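Side-chain contacts in putative TetR transcriptional regulator (Rhodococcus sp., PDB 2I10), which probably binds DNA and regulates transcription as a two-subunit member of the TetR family, with a helical domain that holds p-nitrophenol in the crystal: residues V15-A20 / L63-C68; E22-Q27 / D57-T62; A161-A166 / A192-R197. One frame throughout, in Å; residues are numbered along the deposited sequence. Where two conformers were deposited one is given.

In the fold
Contacts 1 and 2 show how one pair of helices, 15-27 and 55-66, can be joined in two chemically distinct ways. Their centres lie about 7 Å apart, and L17 and A20 pack against L58 and T62 to bridge them. Contact 2 is buried and aromatic, with one phenylalanine edge on the face of another; contact 1 is partly buried and mixed, pairing a leucine with an exposed arginine and a glutamine stem with a tyrosine hydroxyl. Contact 3, about 27 Å from contact 1 and 30 Å from contact 2 between centres, lies across the chain's centre in the C-terminal domain. It too is buried, but links a helix to a tail, and like contact 2 it touches the second subunit.

Contact 1: V15-A20 / L63-C68; sequences VALQTA and LDRYMC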
loop_
_atom_site.group_PDB
_atom_site.type_symbol
_atom_site.label_atom_id
_atom_site.label_comp_id
_atom_site.label_asym_id
_atom_site.label_seq_id
_atom_site.Cartn_x
_atom_site.Cartn_y
_atom_site.Cartn_z
ATOM N N VAL B 15 -2.847 2.286 -21.239
ATOM C CA VAL B 15 -3.711 3.427 -20.923
ATOM C C VAL B 15 -5.220 3.069 -21.047
ATOM O O VAL B 15 -6.063 3.595 -20.315
ATOM C CB VAL B 15 -3.292 4.733 -21.692
ATOM C CG1 VAL B 15 -2.043 4.504 -22.555
ATOM C CG2 VAL B 15 -4.446 5.359 -22.441
ATOM N N ALA B 16 -5.530 2.165 -21.972
ATOM C CA ALA B 16 -6.883 1.662 -22.176
ATOM C C ALA B 16 -7.413 0.980 -20.898
ATOM O O ALA B 16 -8.487 1.300 -20.423
ATOM C CB ALA B 16 -6.907 0.715 -23.365
ATOM N N LEU B 17 -6.616 0.091 -20.310
ATOM C CA LEU B 17 -6.956 -0.568 -19.029
ATOM C C LEU B 17 -7.079 0.393 -17.845
ATOM O O LEU B 17 -7.947 0.236 -16.989
ATOM C CB LEU B 17 -5.945 -1.648 -18.715
ATOM C CG LEU B 17 -5.947 -2.854 -19.671
ATOM C CD1 LEU B 17 -4.923 -3.846 -19.115
ATOM C CD2 LEU B 17 -7.322 -3.540 -19.778
ATOM N N GLN B 18 -6.233 1.414 -17.822
ATOM C CA GLN B 18 -6.344 2.430 -16.807
ATOM C C GLN B 18 -7.609 3.208 -16.949
ATOM O O GLN B 18 -8.236 3.529 -15.958
ATOM C CB GLN B 18 -5.153 3.379 -16.888
ATOM C CG GLN B 18 -5.110 4.461 -15.860
ATOM C CD GLN B 18 -3.765 5.202 -15.961
ATOM O OE1 GLN B 18 -3.456 6.033 -15.146
ATOM N NE2 GLN B 18 -2.975 4.884 -17.001
ATOM N N THR B 19 -7.969 3.542 -18.188
ATOM C CA THR B 19 -9.218 4.234 -18.452
ATOM C C THR B 19 -10.438 3.424 -18.011
ATOM O O THR B 19 -11.352 3.948 -17.361
ATOM C CB THR B 19 -9.318 4.620 -19.956
ATOM O OG1 THR B 19 -8.151 5.359 -20.270
ATOM C CG2 THR B 19 -10.506 5.491 -20.194
ATOM N N ALA B 20 -10.433 2.143 -18.380
ATOM C CA ALA B 20 -11.452 1.182 -17.929
ATOM C C ALA B 20 -11.513 1.050 -16.407
ATOM O O ALA B 20 -12.597 1.146 -15.835
ATOM C CB ALA B 20 -11.215 -0.129 -18.588
ATOM N N LEU B 63 -9.002 -6.300 -13.767
ATOM C CA LEU B 63 -8.710 -6.894 -12.467
ATOM C C LEU B 63 -7.399 -7.633 -12.467
ATOM O O LEU B 63 -6.714 -7.629 -11.436
ATOM C CB LEU B 63 -9.843 -7.800 -11.985
ATOM C CG LEU B 63 -11.254 -7.241 -11.760
ATOM C CD1 LEU B 63 -12.194 -8.374 -11.258
ATOM C CD2 LEU B 63 -11.263 -6.055 -10.754
ATOM N N ASP B 64 -7.046 -8.309 -13.558
ATOM C CA ASP B 64 -5.715 -8.910 -13.674
ATOM C C ASP B 64 -4.624 -7.861 -13.476
ATOM O O ASP B 64 -3.622 -8.132 -12.836
ATOM C CB ASP B 64 -5.491 -9.558 -15.053
ATOM C CG ASP B 64 -6.353 -10.786 -15.287
ATOM O OD1 ASP B 64 -6.925 -11.321 -14.307
ATOM O OD2 ASP B 64 -6.452 -11.226 -16.471
ATOM N N ARG B 65 -4.811 -6.674 -14.063
ATOM C CA ARG B 65 -3.806 -5.615 -13.997
ATOM C C ARG B 65 -3.742 -4.960 -12.592
ATOM O O ARG B 65 -2.665 -4.653 -12.116
ATOM C CB ARG B 65 -4.072 -4.577 -15.098
ATOM C CG ARG B 65 -3.058 -3.426 -15.215
ATOM C CD ARG B 65 -1.661 -3.890 -15.618
ATOM N NE ARG B 65 -1.595 -4.658 -16.873
ATOM C CZ ARG B 65 -1.249 -4.149 -18.056
ATOM N NH1 ARG B 65 -0.969 -2.857 -18.167
ATOM N NH2 ARG B 65 -1.205 -4.921 -19.141
ATOM N N TYR B 66 -4.879 -4.765 -11.937
ATOM C CA TYR B 66 -4.931 -3.915 -10.746
ATOM C C TYR B 66 -5.245 -4.566 -9.405
ATOM O O TYR B 66 -5.232 -3.879 -8.393
ATOM C CB TYR B 66 -5.952 -2.817 -10.957
ATOM C CG TYR B 66 -5.521 -1.744 -11.960
ATOM C CD1 TYR B 66 -4.707 -0.684 -11.555
ATOM C CD2 TYR B 66 -5.953 -1.780 -13.299
ATOM C CE1 TYR B 66 -4.313 0.324 -12.447
ATOM C CE2 TYR B 66 -5.558 -0.758 -14.225
ATOM C CZ TYR B 66 -4.742 0.282 -13.777
ATOM O OH TYR B 66 -4.322 1.282 -14.643
HETATM N N MSE B 67 -5.579 -5.848 -9.382
HETATM C CA MSE B 67 -6.008 -6.518 -8.150
HETATM C C MSE B 67 -4.797 -7.242 -7.567
HETATM O O MSE B 67 -4.216 -8.077 -8.265
HETATM C CB MSE B 67 -7.182 -7.493 -8.419
HETATM C CG MSE B 67 -8.596 -7.133 -7.798
HETATM SE SE MSE B 67 -9.746 -8.847 -7.723
HETATM C CE MSE B 67 -8.799 -9.710 -6.323
ATOM N N CYS B 68 -4.385 -6.910 -6.332
ATOM C CA CYS B 68 -3.364 -7.703 -5.604
ATOM C C CYS B 68 -3.837 -9.166 -5.441
ATOM O O CYS B 68 -3.104 -10.116 -5.723
ATOM C CB CYS B 68 -2.999 -7.055 -4.214
ATOM S SG CYS B 68 -1.843 -5.509 -4.295
#
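The side chain of R65 on helix 55-66 curls round the CD1 methyl of L17 on helix 15-27, a case of a charged residue packing through its flat guanidinium. Its CB starts 4.2 Å from L17 CD1. CG leaves in the direction opposite the backbone N (chi1 -177°), and the chain then bends at both chi2 and chi3, taking CG and CD in an arc round the methyl. At NE it has turned back, and CZ comes to 3.8 Å from L17 CD1, which sits over the centre of one guanidinium face. NH1 and NH2 lie on two sides of this point, with NH2 at 3.9 Å from L17 CD1. The two side chains meet at about a right angle.

One residue further along each segment, Y66 reaches out with its hydroxyl. Its OH lies 3.2 Å from both Q18 CA and Q18 CB, a tight fit of oxygen against carbon, while ring atom CE2 is 3.8 Å from L17 O. The Q18 side chain runs on extended beyond CG, and it also packs on F105.

Y66 closes helix 55-66, and C68, just beyond, forms a disulfide with C107. L17 also packs on L58 and T62 of helix 55-66, while A16 and T19 turn to helix 34-41, and L63 and M67 rest on the long helix 121-148.

Contact 2: E22-Q27 / D57-T62; sequences ELFWRQ and DLFEKT
F24 and F59 meet as a T-shaped aromatic pair at the heart of the TetR-type DNA-binding domain, where its first helix, 15-27, crosses helix 55-66. The latter follows the predicted helix-turn-helix of residues 33-52 and, as in relatives, leads on toward the C-terminal domain. The two short helical segments are close to perpendicular, with a signed crossing angle of -95°.

The aromatic contact dominates. F59 brings its edge to the face of F24, with ring planes 80° apart and centroids separated by 5.0 Å. F59 CD1 stands 3.5 Å above the centre of the F24 ring. F59 CB adds an off-centre CH-pi contact to the same ring, 4.2 Å from its centroid. With CG anti to the backbone N (chi1 177°), the F59 ring is carried to F24, and CD1 meets the face beside CB.

Apolar contacts finish the rim of F24. L58 CG approaches F24 CE2 at the ring's edge to 4.3 Å, and L58 itself continues to L17 and L37. Beyond the pair, Y29 meets both phenylalanines, while W25, on another side of helix 15-27, packs on helix 108-112 and on L114 of the second subunit.

Polar groups enter only at the margin. T62 OG1 lies near the plane of the F24 ring, 4.2 Å from CE2, but its hydrogen bond is spent within its own helix: it donates to L58 O at 3.0 Å from above the carbonyl plane, while T62 N reaches L58 O from the opposite face.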
loop_
_atom_site.group_PDB
_atom_site.type_symbol
_atom_site.label_atom_id
_atom_site.label_comp_id
_atom_site.label_asym_id
_atom_site.label_seq_id
_atom_site.Cartn_x
_atom_site.Cartn_y
_atom_site.Cartn_z
ATOM N N GLU B 22 -10.704 3.372 -14.106
ATOM C CA GLU B 22 -11.313 4.584 -13.510
ATOM C C GLU B 22 -12.808 4.549 -13.598
ATOM O O GLU B 22 -13.483 4.967 -12.668
ATOM C CB GLU B 22 -10.826 5.901 -14.177
ATOM C CG GLU B 22 -9.361 5.883 -14.529
ATOM C CD GLU B 22 -8.834 7.200 -15.112
ATOM O OE1 GLU B 22 -9.405 7.753 -16.098
ATOM O OE2 GLU B 22 -7.802 7.651 -14.572
ATOM N N LEU B 23 -13.322 4.111 -14.745
ATOM C CA LEU B 23 -14.746 3.976 -14.933
ATOM C C LEU B 23 -15.330 2.977 -13.992
ATOM O O LEU B 23 -16.328 3.249 -13.346
ATOM C CB LEU B 23 -15.077 3.516 -16.361
ATOM C CG LEU B 23 -15.288 4.564 -17.426
ATOM C CD1 LEU B 23 -15.381 3.882 -18.784
ATOM C CD2 LEU B 23 -16.545 5.398 -17.120
ATOM N N PHE B 24 -14.767 1.775 -13.976
ATOM C CA PHE B 24 -15.330 0.715 -13.144
ATOM C C PHE B 24 -15.149 1.122 -11.679
ATOM O O PHE B 24 -15.971 0.794 -10.813
ATOM C CB PHE B 24 -14.652 -0.654 -13.385
ATOM C CG PHE B 24 -14.902 -1.281 -14.758
ATOM C CD1 PHE B 24 -16.183 -1.523 -15.234
ATOM C CD2 PHE B 24 -13.834 -1.716 -15.533
ATOM C CE1 PHE B 24 -16.397 -2.141 -16.473
ATOM C CE2 PHE B 24 -14.039 -2.327 -16.779
ATOM C CZ PHE B 24 -15.317 -2.533 -17.239
ATOM N N TRP B 25 -14.044 1.814 -11.385
ATOM C CA TRP B 25 -13.775 2.182 -9.982
ATOM C C TRP B 25 -14.913 3.061 -9.491
ATOM O O TRP B 25 -15.478 2.795 -8.444
ATOM C CB TRP B 25 -12.463 2.934 -9.880
ATOM C CG TRP B 25 -12.095 3.339 -8.496
ATOM C CD1 TRP B 25 -12.280 4.577 -7.913
ATOM C CD2 TRP B 25 -11.456 2.518 -7.507
ATOM N NE1 TRP B 25 -11.797 4.565 -6.619
ATOM C CE2 TRP B 25 -11.269 3.325 -6.347
ATOM C CE3 TRP B 25 -10.995 1.195 -7.502
ATOM C CZ2 TRP B 25 -10.671 2.836 -5.182
ATOM C CZ3 TRP B 25 -10.406 0.711 -6.357
ATOM C CH2 TRP B 25 -10.249 1.537 -5.197
ATOM N N ARG B 26 -15.246 4.087 -10.276
ATOM C CA ARG B 26 -16.259 5.085 -9.924
ATOM C C ARG B 26 -17.697 4.579 -10.067
ATOM O O ARG B 26 -18.556 4.888 -9.230
ATOM C CB ARG B 26 -16.067 6.330 -10.781
ATOM C CG ARG B 26 -17.107 7.443 -10.493
ATOM C CD ARG B 26 -16.914 8.668 -11.367
ATOM N NE ARG B 26 -17.378 8.434 -12.745
ATOM C CZ ARG B 26 -16.570 8.207 -13.779
ATOM N NH1 ARG B 26 -15.240 8.164 -13.620
ATOM N NH2 ARG B 26 -17.092 8.024 -14.966
ATOM N N GLN B 27 -17.960 3.799 -11.126
ATOM C CA GLN B 27 -19.332 3.395 -11.449
ATOM C C GLN B 27 -19.696 1.942 -11.073
ATOM O O GLN B 27 -20.873 1.587 -11.059
ATOM C CB GLN B 27 -19.624 3.616 -12.954
ATOM C CG GLN B 27 -19.264 5.004 -13.526
ATOM C CD GLN B 27 -19.703 5.200 -14.978
ATOM O OE1 GLN B 27 -19.537 4.321 -15.852
ATOM N NE2 GLN B 27 -20.297 6.337 -15.234
ATOM N N ASP B 57 -15.091 -9.538 -20.423
ATOM C CA ASP B 57 -13.669 -9.828 -20.736
ATOM C C ASP B 57 -12.815 -8.624 -20.303
ATOM O O ASP B 57 -11.800 -8.799 -19.667
ATOM C CB ASP B 57 -13.440 -10.053 -22.231
ATOM C CG ASP B 57 -14.115 -11.304 -22.754
ATOM O OD1 ASP B 57 -14.312 -12.253 -21.993
ATOM O OD2 ASP B 57 -14.447 -11.339 -23.942
ATOM N N LEU B 58 -13.232 -7.420 -20.690
ATOM C CA LEU B 58 -12.460 -6.211 -20.383
ATOM C C LEU B 58 -12.345 -5.997 -18.854
ATOM O O LEU B 58 -11.305 -5.649 -18.345
ATOM C CB LEU B 58 -13.054 -4.986 -21.061
ATOM C CG LEU B 58 -12.602 -3.583 -20.645
ATOM C CD1 LEU B 58 -11.040 -3.439 -20.766
ATOM C CD2 LEU B 58 -13.324 -2.497 -21.479
ATOM N N PHE B 59 -13.423 -6.222 -18.144
ATOM C CA PHE B 59 -13.414 -6.070 -16.679
ATOM C C PHE B 59 -12.470 -7.070 -16.011
ATOM O O PHE B 59 -11.718 -6.701 -15.104
ATOM C CB PHE B 59 -14.857 -6.156 -16.148
ATOM C CG PHE B 59 -14.972 -6.093 -14.636
ATOM C CD1 PHE B 59 -14.861 -4.860 -13.956
ATOM C CD2 PHE B 59 -15.233 -7.249 -13.891
ATOM C CE1 PHE B 59 -14.994 -4.782 -12.573
ATOM C CE2 PHE B 59 -15.378 -7.175 -12.488
ATOM C CZ PHE B 59 -15.248 -5.945 -11.830
ATOM N N GLU B 60 -12.473 -8.325 -16.467
ATOM C CA GLU B 60 -11.568 -9.336 -15.906
ATOM C C GLU B 60 -10.110 -9.003 -16.222
ATOM O O GLU B 60 -9.243 -9.248 -15.403
ATOM C CB GLU B 60 -11.911 -10.759 -16.421
ATOM C CG GLU B 60 -13.396 -11.230 -16.168
ATOM C CD GLU B 60 -13.760 -11.438 -14.694
ATOM O OE1 GLU B 60 -12.841 -11.553 -13.874
ATOM O OE2 GLU B 60 -14.971 -11.529 -14.354
ATOM N N LYS B 61 -9.839 -8.428 -17.398
ATOM C CA LYS B 61 -8.456 -8.010 -17.760
ATOM C C LYS B 61 -7.984 -6.841 -16.865
ATOM O O LYS B 61 -6.806 -6.741 -16.507
ATOM C CB LYS B 61 -8.354 -7.568 -19.248
ATOM C CG LYS B 61 -8.619 -8.645 -20.313
ATOM C CD LYS B 61 -8.880 -7.999 -21.765
ATOM C CE LYS B 61 -9.647 -8.899 -22.741
ATOM N NZ LYS B 61 -9.038 -10.284 -22.915
ATOM N N THR B 62 -8.912 -5.947 -16.552
ATOM C CA THR B 62 -8.626 -4.794 -15.700
ATOM C C THR B 62 -8.261 -5.318 -14.277
ATOM O O THR B 62 -7.284 -4.870 -13.697
ATOM C CB THR B 62 -9.813 -3.796 -15.676
ATOM O OG1 THR B 62 -9.999 -3.253 -16.990
ATOM C CG2 THR B 62 -9.518 -2.610 -14.780
#

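Contact 3: A161-A166 / A192-R197; sequences ARYVMA and AQVVPR. With NPO (p-nitrophenol), chain C.
Y163 and V194 are brought together by their first torsions: the tyrosine ring swings out opposite its backbone N (chi1 159°), and V194 takes a rotamer (chi1 177°) that presents both methyls to it. V194 CG1 lies over one face of the ring, 4.0 Å from its centroid and offset toward the rim, in a CH-pi contact. V194 CB comes to 3.5 Å from Y163 CE2. The other methyl, CG2, extends past the ring to the phenol, 3.4 Å from Y163 OH. That hydroxyl is hydrogen-bonded to A191 O of its own chain, so the ring is fastened at its far end while the valine covers its face.

This is how the C-terminal tail closes on a helix of the TetR ligand-binding domain: the type I turn from A192 to V195 follows helix 181-192 and folds back on helix 157-177. The second subunit is close by, with V194 packing on its V194 and A191 of that chain touching Y163. With an alanine in place of Y163, A191 O of the same chain would probably lose its partner and a gap open beside the V194 methyls.

A looser apolar touch joins V164 CG2 to V195 CG2 at 4.2 Å, the side chains meeting at about a right angle, both resting on V87 of helix 83-98. R162, which lines the p-nitrophenol pocket with R131, E132 and R135, turns its guanidinium edge to the ligand, although the spacing is short enough to be doubtful. Its NE and NH1 form salt bridges to E183 and E174 of the second subunit.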
loop_
_atom_site.group_PDB
_atom_site.type_symbol
_atom_site.label_atom_id
_atom_site.label_comp_id
_atom_site.label_asym_id
_atom_site.label_seq_id
_atom_site.Cartn_x
_atom_site.Cartn_y
_atom_site.Cartn_z
ATOM N N ALA B 161 -0.319 -14.999 8.268
ATOM C CA ALA B 161 -1.220 -14.591 7.155
ATOM C C ALA B 161 -1.351 -13.078 7.011
ATOM O O ALA B 161 -1.281 -12.549 5.920
ATOM C CB ALA B 161 -2.622 -15.204 7.334
ATOM N N ARG B 162 -1.575 -12.391 8.133
ATOM C CA ARG B 162 -1.656 -10.934 8.158
ATOM C C ARG B 162 -0.341 -10.342 7.688
ATOM O O ARG B 162 -0.314 -9.384 6.936
ATOM C CB ARG B 162 -2.014 -10.468 9.592
ATOM C CG ARG B 162 -2.461 -8.998 9.733
ATOM C CD ARG B 162 -3.745 -8.689 8.916
ATOM N NE ARG B 162 -4.908 -9.397 9.440
ATOM C CZ ARG B 162 -6.153 -9.319 8.967
ATOM N NH1 ARG B 162 -6.437 -8.572 7.898
ATOM N NH2 ARG B 162 -7.109 -10.022 9.554
ATOM N N TYR B 163 0.767 -10.916 8.104
ATOM C CA TYR B 163 2.029 -10.391 7.637
ATOM C C TYR B 163 2.154 -10.523 6.113
ATOM O O TYR B 163 2.623 -9.603 5.468
ATOM C CB TYR B 163 3.210 -11.070 8.313
ATOM C CG TYR B 163 4.468 -10.905 7.509
ATOM C CD1 TYR B 163 5.239 -9.749 7.618
ATOM C CD2 TYR B 163 4.873 -11.893 6.626
ATOM C CE1 TYR B 163 6.380 -9.603 6.861
ATOM C CE2 TYR B 163 5.998 -11.733 5.846
ATOM C CZ TYR B 163 6.755 -10.590 5.983
ATOM O OH TYR B 163 7.921 -10.447 5.226
ATOM N N VAL B 164 1.775 -11.671 5.554
ATOM C CA VAL B 164 1.841 -11.882 4.082
ATOM C C VAL B 164 1.006 -10.869 3.339
ATOM O O VAL B 164 1.421 -10.409 2.288
ATOM C CB VAL B 164 1.417 -13.340 3.639
ATOM C CG1 VAL B 164 1.347 -13.474 2.086
ATOM C CG2 VAL B 164 2.394 -14.383 4.222
HETATM N N MSE B 165 -0.186 -10.552 3.867
HETATM C CA MSE B 165 -1.060 -9.551 3.276
HETATM C C MSE B 165 -0.407 -8.157 3.313
HETATM O O MSE B 165 -0.418 -7.428 2.332
HETATM C CB MSE B 165 -2.378 -9.518 4.040
HETATM C CG MSE B 165 -3.248 -10.850 3.918
HETATM SE SE MSE B 165 -4.708 -10.775 5.197
HETATM C CE MSE B 165 -5.877 -9.457 4.373
ATOM N N ALA B 166 0.113 -7.778 4.478
ATOM C CA ALA B 166 0.927 -6.549 4.625
ATOM C C ALA B 166 2.096 -6.522 3.641
ATOM O O ALA B 166 2.326 -5.516 2.954
ATOM C CB ALA B 166 1.413 -6.420 6.085
ATOM N N ALA B 192 9.678 -13.013 1.988
ATOM C CA ALA B 192 9.270 -14.417 2.027
ATOM C C ALA B 192 9.980 -15.206 3.143
ATOM O O ALA B 192 9.429 -16.184 3.678
ATOM C CB ALA B 192 9.491 -15.079 0.684
ATOM N N GLN B 193 11.170 -14.750 3.517
ATOM C CA GLN B 193 11.987 -15.382 4.559
ATOM C C GLN B 193 11.247 -15.546 5.868
ATOM O O GLN B 193 11.566 -16.431 6.645
ATOM C CB GLN B 193 13.265 -14.564 4.827
ATOM C CG GLN B 193 14.476 -14.945 4.002
ATOM C CD GLN B 193 15.649 -13.945 4.177
ATOM O OE1 GLN B 193 15.643 -13.087 5.089
ATOM N NE2 GLN B 193 16.667 -14.072 3.314
ATOM N N VAL B 194 10.288 -14.666 6.123
ATOM C CA VAL B 194 9.459 -14.736 7.320
ATOM C C VAL B 194 8.583 -15.988 7.386
ATOM O O VAL B 194 8.228 -16.429 8.468
ATOM C CB VAL B 194 8.613 -13.461 7.481
ATOM C CG1 VAL B 194 7.687 -13.571 8.702
ATOM C CG2 VAL B 194 9.567 -12.230 7.616
ATOM N N VAL B 195 8.230 -16.550 6.235
ATOM C CA VAL B 195 7.561 -17.861 6.223
ATOM C C VAL B 195 8.628 -18.955 6.342
ATOM O O VAL B 195 9.382 -19.198 5.410
ATOM C CB VAL B 195 6.696 -18.015 5.004
ATOM C CG1 VAL B 195 5.932 -19.374 5.032
ATOM C CG2 VAL B 195 5.681 -16.851 4.960
ATOM N N PRO B 196 8.731 -19.589 7.525
ATOM C CA PRO B 196 9.837 -20.534 7.724
ATOM C C PRO B 196 9.714 -21.821 6.926
ATOM O O PRO B 196 8.609 -22.223 6.581
ATOM C CB PRO B 196 9.753 -20.869 9.217
ATOM C CG PRO B 196 8.762 -19.876 9.798
ATOM C CD PRO B 196 7.867 -19.485 8.715
ATOM N N ARG B 197 10.855 -22.433 6.610
ATOM C CA ARG B 197 10.870 -23.785 6.066
ATOM C C ARG B 197 11.648 -24.693 7.000
ATOM O O ARG B 197 12.887 -24.697 6.991
ATOM C CB ARG B 197 11.463 -23.840 4.653
ATOM C CG ARG B 197 11.113 -25.146 3.927
ATOM C CD ARG B 197 12.044 -25.466 2.771
ATOM N NE ARG B 197 11.773 -26.801 2.239
ATOM C CZ ARG B 197 12.513 -27.886 2.468
ATOM N NH1 ARG B 197 13.616 -27.824 3.214
ATOM N NH2 ARG B 197 12.153 -29.047 1.934
HETATM C C1 NPO C . -10.195 -9.062 9.697
HETATM C C2 NPO C . -10.745 -7.807 9.888
HETATM C C3 NPO C . -10.673 -6.850 8.907
HETATM C C4 NPO C . -10.056 -7.128 7.725
HETATM C C5 NPO C . -9.492 -8.376 7.493
HETATM C C6 NPO C . -9.563 -9.349 8.480
HETATM O OH NPO C . -10.018 -6.125 6.812
HETATM N N1 NPO C . -10.338 -9.975 10.776
HETATM O O2 NPO C . -11.005 -9.598 11.749
HETATM O O3 NPO C . -9.851 -11.111 10.773
#